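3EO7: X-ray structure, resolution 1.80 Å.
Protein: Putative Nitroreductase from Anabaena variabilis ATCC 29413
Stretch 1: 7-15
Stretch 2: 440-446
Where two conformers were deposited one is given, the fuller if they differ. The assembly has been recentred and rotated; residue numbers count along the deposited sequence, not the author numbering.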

# COMPACT_ATOMS: atom_id res chain seq x y z
N GLN A 7 -22.98 10.67 -10.88
CA GLN A 7 -21.79 9.99 -10.39
C GLN A 7 -20.64 10.19 -11.39
O GLN A 7 -20.87 10.30 -12.60
CB GLN A 7 -22.03 8.49 -10.24
CG GLN A 7 -22.92 8.08 -9.08
CD GLN A 7 -22.71 6.61 -8.68
OE1 GLN A 7 -22.36 5.76 -9.51
NE2 GLN A 7 -22.91 6.32 -7.39
N SER A 8 -19.41 10.22 -10.89
CA SER A 8 -18.26 10.26 -11.78
C SER A 8 -17.79 8.80 -11.93
O SER A 8 -18.26 7.90 -11.21
CB SER A 8 -17.15 11.16 -11.23
OG SER A 8 -16.61 10.60 -10.07
N ILE A 9 -16.83 8.59 -12.82
CA ILE A 9 -16.38 7.24 -13.16
C ILE A 9 -15.81 6.49 -11.96
O ILE A 9 -16.02 5.29 -11.86
CB ILE A 9 -15.43 7.24 -14.41
CG1 ILE A 9 -15.13 5.79 -14.89
CG2 ILE A 9 -14.17 8.03 -14.11
CD1 ILE A 9 -16.35 4.97 -15.35
N ALA A 10 -15.13 7.16 -11.03
CA ALA A 10 -14.61 6.45 -9.83
C ALA A 10 -15.75 5.90 -8.94
O ALA A 10 -15.66 4.80 -8.40
CB ALA A 10 -13.70 7.35 -9.03
N GLN A 11 -16.83 6.68 -8.80
CA GLN A 11 -18.01 6.21 -8.06
C GLN A 11 -18.67 5.02 -8.75
O GLN A 11 -19.04 4.03 -8.11
CB GLN A 11 -19.01 7.34 -7.86
CG GLN A 11 -18.50 8.45 -6.96
CD GLN A 11 -19.42 9.62 -6.96
OE1 GLN A 11 -19.55 10.35 -7.95
NE2 GLN A 11 -20.09 9.82 -5.83
N HIS A 12 -18.76 5.08 -10.08
CA HIS A 12 -19.35 4.00 -10.88
C HIS A 12 -18.50 2.73 -10.74
O HIS A 12 -19.03 1.63 -10.52
CB HIS A 12 -19.46 4.45 -12.34
CG HIS A 12 -20.06 3.45 -13.27
ND1 HIS A 12 -21.39 3.08 -13.19
CD2 HIS A 12 -19.54 2.79 -14.34
CE1 HIS A 12 -21.65 2.20 -14.15
NE2 HIS A 12 -20.56 2.03 -14.87
N TYR A 13 -17.20 2.90 -10.92
CA TYR A 13 -16.23 1.81 -10.75
C TYR A 13 -16.44 1.15 -9.36
O TYR A 13 -16.55 -0.06 -9.22
CB TYR A 13 -14.75 2.30 -10.92
CG TYR A 13 -13.83 1.17 -10.55
CD1 TYR A 13 -13.48 0.21 -11.48
CD2 TYR A 13 -13.43 0.99 -9.25
CE1 TYR A 13 -12.75 -0.91 -11.12
CE2 TYR A 13 -12.70 -0.13 -8.86
CZ TYR A 13 -12.35 -1.09 -9.80
OH TYR A 13 -11.65 -2.22 -9.39
N HIS A 14 -16.49 1.98 -8.33
CA HIS A 14 -16.65 1.47 -6.97
C HIS A 14 -17.94 0.66 -6.83
O HIS A 14 -17.94 -0.47 -6.37
CB HIS A 14 -16.64 2.59 -5.96
CG HIS A 14 -16.41 2.09 -4.57
ND1 HIS A 14 -15.20 1.56 -4.17
CD2 HIS A 14 -17.24 1.98 -3.51
CE1 HIS A 14 -15.30 1.17 -2.91
NE2 HIS A 14 -16.52 1.43 -2.48
N GLU A 15 -19.04 1.23 -7.31
CA GLU A 15 -20.33 0.58 -7.23
C GLU A 15 -20.31 -0.77 -7.96
O GLU A 15 -20.78 -1.80 -7.43
CB GLU A 15 -21.40 1.49 -7.84
CG GLU A 15 -22.82 0.93 -7.69
CD GLU A 15 -23.27 0.77 -6.21
OE1 GLU A 15 -22.74 1.50 -5.34
OE2 GLU A 15 -24.15 -0.07 -5.92
N ASP A 440 -15.10 9.13 2.20
CA ASP A 440 -16.20 9.75 1.51
C ASP A 440 -15.72 9.99 0.09
O ASP A 440 -14.97 10.93 -0.19
CB ASP A 440 -16.63 11.04 2.21
CG ASP A 440 -17.68 11.82 1.45
OD1 ASP A 440 -17.95 11.59 0.23
OD2 ASP A 440 -18.26 12.71 2.12
N LEU A 441 -16.10 9.10 -0.82
CA LEU A 441 -15.60 9.18 -2.20
C LEU A 441 -15.97 10.45 -2.94
O LEU A 441 -15.14 11.00 -3.67
CB LEU A 441 -16.09 7.98 -3.01
CG LEU A 441 -15.63 6.60 -2.64
CD1 LEU A 441 -16.25 5.60 -3.67
CD2 LEU A 441 -14.09 6.51 -2.59
N LYS A 442 -17.20 10.94 -2.76
CA LYS A 442 -17.63 12.17 -3.43
C LYS A 442 -16.71 13.33 -3.04
O LYS A 442 -16.25 14.10 -3.91
CB LYS A 442 -19.07 12.49 -3.10
CG LYS A 442 -19.64 13.67 -3.84
CD LYS A 442 -21.03 14.03 -3.27
N SER A 443 -16.44 13.45 -1.75
CA SER A 443 -15.59 14.50 -1.25
C SER A 443 -14.16 14.34 -1.77
O SER A 443 -13.54 15.31 -2.19
CB SER A 443 -15.59 14.51 0.28
OG SER A 443 -14.74 15.55 0.70
N ALA A 444 -13.65 13.10 -1.75
CA ALA A 444 -12.30 12.82 -2.24
C ALA A 444 -12.16 13.21 -3.72
O ALA A 444 -11.15 13.77 -4.15
CB ALA A 444 -11.99 11.30 -2.05
N ILE A 445 -13.17 12.85 -4.52
CA ILE A 445 -13.18 13.15 -5.97
C ILE A 445 -13.23 14.66 -6.19
O ILE A 445 -12.56 15.19 -7.09
CB ILE A 445 -14.34 12.43 -6.69
CG1 ILE A 445 -14.09 10.91 -6.66
CG2 ILE A 445 -14.48 12.93 -8.14
CD1 ILE A 445 -15.34 10.08 -6.94
N ALA A 446 -13.95 15.35 -5.32
CA ALA A 446 -14.06 16.81 -5.41
C ALA A 446 -12.69 17.46 -5.29
O ALA A 446 -12.44 18.51 -5.90
CB ALA A 446 -15.04 17.37 -4.34

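Two helices, 9-15 and 441-446, pack against each other in a roughly antiparallel sense. Their N-to-C directions differ by 147°, and their axes come within 10.3 Å. No hydrogen bond joins the two stretches among the atoms modelled; Lys 442 lacks CE and NZ. The contact rests on van der Waals packing.

The apolar contacts centre on Ile 445. Its CA-to-CB bond points toward the first stretch, and its m, t rotamer places CD1 against three residues. CD1 lies 3.8 Å from CB of Ala 10 and 3.6 Å from CG of Gln 11. It is also 3.4 Å from OG of Ser 8, a hydroxyl whose hydrogen bonding is satisfied elsewhere in the structure. The CA atoms of Ala 10 and Ile 445 are 7.9 Å apart, and the CB methyl is all the side chain Ala 10 has to meet Ile 445.

One CH-pi contact lies further along the first helix. CD1 of Leu 441 sits over a face of the His 14 ring, 4.0 Å from the ring centroid and 27° off the normal. The closest atom pair is Leu 441 CD1 to His 14 CG, at 3.6 Å. His 14 ND1 is hydrogen-bonded elsewhere in the structure.

The side-chain hydrogen bonds between residues of the two stretches are all internal to one stretch and lie at the helix starts. Ser 8 N donates to OE1 of Gln 11 at 2.9 Å. This bond ties the Gln 11 side chain back to the start of its own helix, while NE2 of the same amide is 4.0 Å from CB of Lys 442, a packing contact. Ser 8 is at the N-cap position, but its own side chain makes no capping bond. Asp 440 does cap its helix: its OD1 accepts from Ser 443 N at 3.1 Å.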